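Local coordinates for protein fatty acyl CoA synthetase FADD13 (FATTY-ACYL-CoA SYNTHETASE) (Mycobacterium tuberculosis, PDB 3R44) that is a fatty acyl-CoA synthetase of the AMP-binding (ANL) superfamily, at residues L22-Y35 with R43-R55. Numbering follows the deposited sequence.
Sequences LRQRATVSPRLQAY and RMTYAQMNALANR
With its CG roughly opposite the carbonyl carbon, on the backbone N side (chi1 -88°), Tyr-46 places its ring between helix 22-28 and the strand that follows, while Arg-25, whose CG is anti to its backbone N (chi1 173°), lays that methylene over one ring face. Ala-34 CB takes the opposite face. Both approaches are CH-pi contacts: Arg-25 CG lies 3.6 Å from the Tyr-46 ring centroid, and Ala-34 CB 3.4 Å from it, only 2° off the ring normal. Leu-22 CD1 meets the ring edge in plane, at 3.8 Å from Tyr-46 CD2, and the Leu-22 side chain fits as a knob among Tyr-46, Met-49, Asn-50 and Ala-53, the two helices running nearly antiparallel.

The backbone pairing is a classic beta bulge, since Ala-34 N (2.7 Å) and Tyr-35 N (3.2 Å) both donate to Met-44 O, and Met-44 N answers to Tyr-35 O. Beyond it, a capping box starts helix 46-55: Thr-45 OG1 accepts from Gln-48 N, Gln-48 OE1 from Thr-45 N. Tyr-46 N donates to Leu-32 O at 2.9 Å, and Ala-47 N reaches a lone pair of Pro-30 O at 3.0 Å.

A water donates to Ala-34 O and Tyr-46 OH, which also bonds Val-237 O; Arg-25 NE, NH2 and NH1 hydrogen-bond Ala-233 O, Met-234 O and Ser-29 OG. CH-pi packing on both ring faces and backbone hydrogen bonds thus tie the sheet's edge hairpin to its flanking helices, the polar ends of Tyr-46 and Arg-25 satisfied while their carbons pack.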
ATOM      1  N   LEU A  22      -6.311  20.087   7.965  1.00 13.05           N
ATOM      2  CA  LEU A  22      -4.985  20.544   8.315  1.00 13.86           C
ATOM      3  C   LEU A  22      -5.040  21.924   8.967  1.00 13.47           C
ATOM      4  O   LEU A  22      -4.302  22.192   9.941  1.00 13.14           O
ATOM      5  CB  LEU A  22      -4.089  20.591   7.078  1.00 13.62           C
ATOM      6  CG  LEU A  22      -2.687  21.172   7.226  1.00 12.47           C
ATOM      7  CD1 LEU A  22      -1.853  20.229   8.254  1.00 13.22           C
ATOM      8  CD2 LEU A  22      -1.897  21.398   5.901  1.00 15.72           C
ATOM      9  N   ARG A  23      -5.835  22.812   8.407  1.00 13.67           N
ATOM     10  CA  ARG A  23      -5.977  24.154   8.989  1.00 14.38           C
ATOM     11  C   ARG A  23      -6.495  24.083  10.426  1.00 13.28           C
ATOM     12  O   ARG A  23      -6.058  24.824  11.288  1.00 14.19           O
ATOM     13  CB  ARG A  23      -6.850  25.053   8.121  1.00 14.56           C
ATOM     14  CG  ARG A  23      -6.889  26.431   8.626  1.00 19.48           C
ATOM     15  CD  ARG A  23      -8.131  27.117   8.179  1.00 24.93           C
ATOM     16  NE  ARG A  23      -8.030  28.566   8.440  1.00 29.64           N
ATOM     17  CZ  ARG A  23      -8.582  29.192   9.471  1.00 33.14           C
ATOM     18  NH1 ARG A  23      -9.293  28.510  10.381  1.00 34.86           N
ATOM     19  NH2 ARG A  23      -8.437  30.517   9.583  1.00 35.07           N
ATOM     20  N   GLN A  24      -7.403  23.164  10.681  1.00 12.27           N
ATOM     21  CA  GLN A  24      -7.961  22.987  12.017  1.00 13.52           C
ATOM     22  C   GLN A  24      -6.897  22.440  12.964  1.00 13.58           C
ATOM     23  O   GLN A  24      -6.793  22.909  14.095  1.00 13.36           O
ATOM     24  CB  GLN A  24      -9.178  22.110  11.975  1.00 13.64           C
ATOM     25  CG  GLN A  24     -10.358  22.796  11.320  1.00 15.08           C
ATOM     26  CD  GLN A  24     -11.550  21.900  11.140  1.00 18.63           C
ATOM     27  OE1 GLN A  24     -11.418  20.698  11.018  1.00 18.85           O
ATOM     28  NE2 GLN A  24     -12.740  22.497  11.119  1.00 17.45           N
ATOM     29  N   ARG A  25      -6.030  21.542  12.478  1.00 12.04           N
ATOM     30  CA  ARG A  25      -4.910  21.038  13.338  1.00 12.95           C
ATOM     31  C   ARG A  25      -3.951  22.181  13.607  1.00 11.96           C
ATOM     32  O   ARG A  25      -3.481  22.349  14.732  1.00 12.94           O
ATOM     33  CB  ARG A  25      -4.233  19.827  12.738  1.00 11.16           C
ATOM     34  CG  ARG A  25      -2.983  19.382  13.489  1.00 12.81           C
ATOM     35  CD  ARG A  25      -3.124  19.124  14.965  1.00 11.44           C
ATOM     36  NE  ARG A  25      -4.034  18.053  15.239  1.00 13.63           N
ATOM     37  CZ  ARG A  25      -4.507  17.777  16.428  1.00 16.12           C
ATOM     38  NH1 ARG A  25      -4.163  18.522  17.455  1.00 18.18           N
ATOM     39  NH2 ARG A  25      -5.341  16.765  16.589  1.00 17.48           N
ATOM     40  N   ALA A  26      -3.783  23.070  12.612  1.00 12.31           N
ATOM     41  CA  ALA A  26      -2.938  24.216  12.802  1.00 14.18           C
ATOM     42  C   ALA A  26      -3.575  25.250  13.753  1.00 16.29           C
ATOM     43  O   ALA A  26      -2.912  26.158  14.209  1.00 19.10           O
ATOM     44  CB  ALA A  26      -2.565  24.880  11.501  1.00 14.22           C
ATOM     45  N   THR A  27      -4.853  25.130  14.014  1.00 17.39           N
ATOM     46  CA  THR A  27      -5.514  26.020  14.982  1.00 17.50           C
ATOM     47  C   THR A  27      -5.485  25.431  16.438  1.00 17.76           C
ATOM     48  O   THR A  27      -5.341  26.159  17.411  1.00 18.30           O
ATOM     49  CB  THR A  27      -6.954  26.334  14.472  1.00 18.33           C
ATOM     50  OG1 THR A  27      -6.911  26.834  13.123  1.00 17.71           O
ATOM     51  CG2 THR A  27      -7.716  27.342  15.361  1.00 19.81           C
ATOM     52  N   VAL A  28      -5.694  24.131  16.583  1.00 15.22           N
ATOM     53  CA  VAL A  28      -5.620  23.460  17.890  1.00 17.15           C
ATOM     54  C   VAL A  28      -4.184  23.480  18.387  1.00 16.46           C
ATOM     55  O   VAL A  28      -3.923  23.690  19.582  1.00 18.49           O
ATOM     56  CB  VAL A  28      -6.057  21.987  17.751  1.00 15.84           C
ATOM     57  CG1 VAL A  28      -5.978  21.249  19.068  1.00 20.57           C
ATOM     58  CG2 VAL A  28      -7.471  21.888  17.189  1.00 16.07           C
ATOM     59  N   SER A  29      -3.247  23.236  17.468  1.00 15.93           N
ATOM     60  CA  SER A  29      -1.858  22.936  17.827  1.00 16.96           C
ATOM     61  C   SER A  29      -0.903  23.625  16.897  1.00 14.42           C
ATOM     62  O   SER A  29      -0.149  22.937  16.269  1.00 14.47           O
ATOM     63  CB  SER A  29      -1.554  21.446  17.631  1.00 16.00           C
ATOM     64  OG  SER A  29      -2.555  20.634  18.144  1.00 21.77           O
ATOM     65  N   PRO A  30      -0.911  24.951  16.822  1.00 15.55           N
ATOM     66  CA  PRO A  30      -0.150  25.656  15.794  1.00 15.16           C
ATOM     67  C   PRO A  30       1.344  25.459  15.922  1.00 16.85           C
ATOM     68  O   PRO A  30       2.066  25.445  14.927  1.00 15.59           O
ATOM     69  CB  PRO A  30      -0.495  27.141  16.035  1.00 17.31           C
ATOM     70  CG  PRO A  30      -1.173  27.210  17.308  1.00 19.16           C
ATOM     71  CD  PRO A  30      -1.811  25.869  17.533  1.00 16.93           C
ATOM     72  N   ARG A  31       1.807  25.312  17.160  1.00 17.09           N
ATOM     73  CA  ARG A  31       3.247  25.255  17.400  1.00 19.47           C
ATOM     74  C   ARG A  31       3.767  23.845  17.589  1.00 18.12           C
ATOM     75  O   ARG A  31       4.957  23.626  17.836  1.00 19.37           O
ATOM     76  CB  ARG A  31       3.597  26.208  18.567  1.00 20.47           C
ATOM     77  CG  ARG A  31       3.111  27.693  18.255  1.00 25.64           C
ATOM     78  CD  ARG A  31       3.959  28.121  17.046  1.00 28.55           C
ATOM     79  NE  ARG A  31       3.743  29.414  16.408  1.00 34.89           N
ATOM     80  CZ  ARG A  31       4.540  30.480  16.551  1.00 36.48           C
ATOM     81  NH1 ARG A  31       5.611  30.472  17.377  1.00 30.82           N
ATOM     82  NH2 ARG A  31       4.249  31.590  15.874  1.00 38.27           N
ATOM     83  N   LEU A  32       2.892  22.875  17.460  1.00 17.04           N
ATOM     84  CA  LEU A  32       3.304  21.506  17.497  1.00 15.67           C
ATOM     85  C   LEU A  32       4.083  21.148  16.249  1.00 16.79           C
ATOM     86  O   LEU A  32       3.687  21.521  15.143  1.00 16.04           O
ATOM     87  CB  LEU A  32       2.071  20.604  17.601  1.00 15.63           C
ATOM     88  CG  LEU A  32       2.306  19.108  17.473  1.00 15.12           C
ATOM     89  CD1 LEU A  32       3.212  18.549  18.626  1.00 19.21           C
ATOM     90  CD2 LEU A  32       0.946  18.425  17.493  1.00 18.38           C
ATOM     91  N   GLN A  33       5.236  20.486  16.393  1.00 15.57           N
ATOM     92  CA  GLN A  33       5.936  20.020  15.196  1.00 16.22           C
ATOM     93  C   GLN A  33       5.117  19.098  14.287  1.00 14.64           C
ATOM     94  O   GLN A  33       4.459  18.120  14.754  1.00 14.17           O
ATOM     95  CB  GLN A  33       7.259  19.373  15.527  1.00 15.63           C
ATOM     96  CG  GLN A  33       8.255  20.291  16.234  1.00 22.54           C
ATOM     97  CD  GLN A  33       9.601  19.613  16.277  1.00 25.73           C
ATOM     98  OE1 GLN A  33       9.747  18.567  16.850  1.00 27.63           O
ATOM     99  NE2 GLN A  33      10.544  20.157  15.556  1.00 32.77           N
ATOM    100  N   ALA A  34       5.082  19.443  13.002  1.00 16.09           N
ATOM    101  CA  ALA A  34       4.310  18.669  12.011  1.00 14.92           C
ATOM    102  C   ALA A  34       5.164  17.759  11.145  1.00 14.54           C
ATOM    103  O   ALA A  34       4.759  16.648  10.784  1.00 15.04           O
ATOM    104  CB  ALA A  34       3.477  19.633  11.107  1.00 14.34           C
ATOM    105  N   TYR A  35       6.351  18.246  10.812  1.00 16.00           N
ATOM    106  CA  TYR A  35       7.235  17.591   9.798  1.00 15.38           C
ATOM    107  C   TYR A  35       8.665  17.875  10.116  1.00 15.94           C
ATOM    108  O   TYR A  35       9.011  19.019  10.223  1.00 14.50           O
ATOM    109  CB  TYR A  35       6.859  18.076   8.398  1.00 15.86           C
ATOM    110  CG  TYR A  35       7.441  17.238   7.285  1.00 15.84           C
ATOM    111  CD1 TYR A  35       6.667  16.256   6.672  1.00 20.03           C
ATOM    112  CD2 TYR A  35       8.741  17.417   6.851  1.00 17.11           C
ATOM    113  CE1 TYR A  35       7.173  15.466   5.702  1.00 21.01           C
ATOM    114  CE2 TYR A  35       9.277  16.608   5.824  1.00 18.86           C
ATOM    115  CZ  TYR A  35       8.451  15.642   5.269  1.00 21.59           C
ATOM    116  OH  TYR A  35       8.875  14.839   4.244  1.00 27.20           O
ATOM    117  N   ARG A  43      12.248  21.431   9.836  1.00 24.03           N
ATOM    118  CA  ARG A  43      11.593  21.225  11.144  1.00 24.21           C
ATOM    119  C   ARG A  43      10.432  22.222  11.186  1.00 23.40           C
ATOM    120  O   ARG A  43      10.628  23.389  11.496  1.00 24.73           O
ATOM    121  CB  ARG A  43      12.542  21.414  12.339  1.00 26.30           C
ATOM    122  CG  ARG A  43      11.931  21.125  13.738  1.00 27.79           C
ATOM    123  CD  ARG A  43      13.015  21.214  14.922  1.00 31.09           C
ATOM    124  NE  ARG A  43      14.109  20.273  14.676  1.00 31.25           N
ATOM    125  CZ  ARG A  43      14.144  18.989  15.053  1.00 33.90           C
ATOM    126  NH1 ARG A  43      13.144  18.399  15.754  1.00 31.27           N
ATOM    127  NH2 ARG A  43      15.190  18.272  14.676  1.00 33.85           N
ATOM    128  N   MET A  44       9.237  21.785  10.827  1.00 19.95           N
ATOM    129  CA  MET A  44       8.124  22.719  10.626  1.00 19.90           C
ATOM    130  C   MET A  44       6.997  22.431  11.566  1.00 17.99           C
ATOM    131  O   MET A  44       6.705  21.280  11.790  1.00 17.40           O
ATOM    132  CB  MET A  44       7.629  22.618   9.220  1.00 21.25           C
ATOM    133  CG  MET A  44       8.615  23.273   8.262  1.00 24.84           C
ATOM    134  SD  MET A  44       8.106  22.980   6.585  1.00 27.59           S
ATOM    135  CE  MET A  44       6.456  23.673   6.484  1.00 22.62           C
ATOM    136  N   THR A  45       6.371  23.491  12.089  1.00 16.00           N
ATOM    137  CA  THR A  45       5.193  23.357  12.923  1.00 15.85           C
ATOM    138  C   THR A  45       3.932  23.199  12.077  1.00 14.13           C
ATOM    139  O   THR A  45       3.940  23.381  10.875  1.00 14.97           O
ATOM    140  CB  THR A  45       4.979  24.569  13.768  1.00 15.74           C
ATOM    141  OG1 THR A  45       4.795  25.668  12.879  1.00 16.53           O
ATOM    142  CG2 THR A  45       6.205  24.856  14.714  1.00 18.15           C
ATOM    143  N   TYR A  46       2.840  22.831  12.726  1.00 15.03           N
ATOM    144  CA  TYR A  46       1.549  22.727  12.010  1.00 12.90           C
ATOM    145  C   TYR A  46       1.143  24.047  11.358  1.00 14.41           C
ATOM    146  O   TYR A  46       0.666  24.073  10.220  1.00 14.53           O
ATOM    147  CB  TYR A  46       0.430  22.133  12.870  1.00 12.82           C
ATOM    148  CG  TYR A  46       0.441  20.656  12.742  1.00 12.43           C
ATOM    149  CD1 TYR A  46       0.997  19.849  13.739  1.00 13.45           C
ATOM    150  CD2 TYR A  46      -0.053  20.052  11.610  1.00 13.41           C
ATOM    151  CE1 TYR A  46       1.039  18.483  13.594  1.00 14.40           C
ATOM    152  CE2 TYR A  46      -0.000  18.705  11.433  1.00 12.00           C
ATOM    153  CZ  TYR A  46       0.545  17.897  12.417  1.00 15.80           C
ATOM    154  OH  TYR A  46       0.550  16.514  12.178  1.00 15.31           O
ATOM    155  N   ALA A  47       1.346  25.153  12.059  1.00 15.67           N
ATOM    156  CA  ALA A  47       1.046  26.472  11.447  1.00 16.95           C
ATOM    157  C   ALA A  47       1.897  26.693  10.175  1.00 17.17           C
ATOM    158  O   ALA A  47       1.387  27.170   9.143  1.00 16.39           O
ATOM    159  CB  ALA A  47       1.245  27.623  12.451  1.00 17.45           C
ATOM    160  N   GLN A  48       3.175  26.322  10.219  1.00 17.38           N
ATOM    161  CA  GLN A  48       4.025  26.455   9.003  1.00 17.15           C
ATOM    162  C   GLN A  48       3.615  25.509   7.888  1.00 16.55           C
ATOM    163  O   GLN A  48       3.614  25.890   6.703  1.00 16.48           O
ATOM    164  CB  GLN A  48       5.506  26.268   9.296  1.00 17.20           C
ATOM    165  CG  GLN A  48       6.007  27.263  10.319  1.00 19.30           C
ATOM    166  CD  GLN A  48       7.411  26.952  10.802  1.00 27.87           C
ATOM    167  OE1 GLN A  48       7.726  25.830  11.260  1.00 21.05           O
ATOM    168  NE2 GLN A  48       8.261  27.954  10.744  1.00 28.58           N
ATOM    169  N   MET A  49       3.223  24.297   8.259  1.00 15.93           N
ATOM    170  CA  MET A  49       2.833  23.363   7.257  1.00 16.68           C
ATOM    171  C   MET A  49       1.542  23.871   6.558  1.00 16.47           C
ATOM    172  O   MET A  49       1.414  23.761   5.329  1.00 16.05           O
ATOM    173  CB  MET A  49       2.580  21.994   7.864  1.00 17.20           C
ATOM    174  CG  MET A  49       2.368  20.970   6.774  1.00 25.18           C
ATOM    175  SD  MET A  49       2.835  19.354   7.366  1.00 36.13           S
ATOM    176  CE  MET A  49       1.245  18.812   7.895  1.00 35.04           C
ATOM    177  N   ASN A  50       0.570  24.342   7.351  1.00 15.76           N
ATOM    178  CA  ASN A  50      -0.657  24.881   6.786  1.00 15.76           C
ATOM    179  C   ASN A  50      -0.326  26.060   5.835  1.00 15.57           C
ATOM    180  O   ASN A  50      -0.871  26.160   4.714  1.00 16.63           O
ATOM    181  CB  ASN A  50      -1.685  25.317   7.846  1.00 15.42           C
ATOM    182  CG  ASN A  50      -3.002  25.672   7.234  1.00 14.59           C
ATOM    183  OD1 ASN A  50      -3.645  24.822   6.588  1.00 18.34           O
ATOM    184  ND2 ASN A  50      -3.355  26.945   7.284  1.00 17.97           N
ATOM    185  N   ALA A  51       0.591  26.943   6.248  1.00 16.61           N
ATOM    186  CA  ALA A  51       0.999  28.072   5.403  1.00 16.78           C
ATOM    187  C   ALA A  51       1.662  27.612   4.111  1.00 16.75           C
ATOM    188  O   ALA A  51       1.379  28.115   3.052  1.00 16.67           O
ATOM    189  CB  ALA A  51       1.906  29.013   6.161  1.00 18.28           C
ATOM    190  N   LEU A  52       2.463  26.575   4.162  1.00 15.63           N
ATOM    191  CA  LEU A  52       3.066  26.084   2.934  1.00 15.17           C
ATOM    192  C   LEU A  52       2.011  25.407   2.036  1.00 14.19           C
ATOM    193  O   LEU A  52       2.099  25.497   0.816  1.00 16.69           O
ATOM    194  CB  LEU A  52       4.149  25.059   3.220  1.00 15.47           C
ATOM    195  CG  LEU A  52       4.907  24.488   2.041  1.00 15.29           C
ATOM    196  CD1 LEU A  52       5.540  25.561   1.193  1.00 17.27           C
ATOM    197  CD2 LEU A  52       6.062  23.589   2.573  1.00 16.77           C
ATOM    198  N   ALA A  53       1.072  24.668   2.622  1.00 13.94           N
ATOM    199  CA  ALA A  53      -0.050  24.152   1.828  1.00 14.19           C
ATOM    200  C   ALA A  53      -0.802  25.267   1.097  1.00 15.29           C
ATOM    201  O   ALA A  53      -1.205  25.110  -0.066  1.00 14.67           O
ATOM    202  CB  ALA A  53      -1.018  23.304   2.721  1.00 13.98           C
ATOM    203  N   ASN A  54      -0.973  26.415   1.760  1.00 15.37           N
ATOM    204  CA  ASN A  54      -1.610  27.555   1.139  1.00 17.06           C
ATOM    205  C   ASN A  54      -0.792  28.093  -0.017  1.00 17.40           C
ATOM    206  O   ASN A  54      -1.341  28.438  -1.060  1.00 17.93           O
ATOM    207  CB  ASN A  54      -1.867  28.678   2.138  1.00 17.53           C
ATOM    208  CG  ASN A  54      -2.988  28.337   3.101  1.00 19.79           C
ATOM    209  OD1 ASN A  54      -3.698  27.381   2.879  1.00 18.93           O
ATOM    210  ND2 ASN A  54      -3.087  29.066   4.219  1.00 20.54           N
ATOM    211  N   ARG A  55       0.504  28.208   0.195  1.00 17.57           N
ATOM    212  CA  ARG A  55       1.413  28.573  -0.919  1.00 19.33           C
ATOM    213  C   ARG A  55       1.358  27.574  -2.097  1.00 19.01           C
ATOM    214  O   ARG A  55       1.338  28.000  -3.250  1.00 19.75           O
ATOM    215  CB  ARG A  55       2.845  28.764  -0.412  1.00 19.53           C
ATOM    216  CG  ARG A  55       2.991  29.999   0.502  1.00 23.35           C
ATOM    217  CD  ARG A  55       4.414  30.480   0.679  1.00 31.54           C
ATOM    218  NE  ARG A  55       4.643  30.516   2.116  1.00 38.35           N
ATOM    219  CZ  ARG A  55       4.610  31.582   2.919  1.00 44.87           C
ATOM    220  NH1 ARG A  55       4.480  32.824   2.446  1.00 47.11           N
ATOM    221  NH2 ARG A  55       4.781  31.385   4.234  1.00 47.21           N
TER
HETATM  222  O   HOH W   1       2.150  16.191   9.845  1.00  8.70           O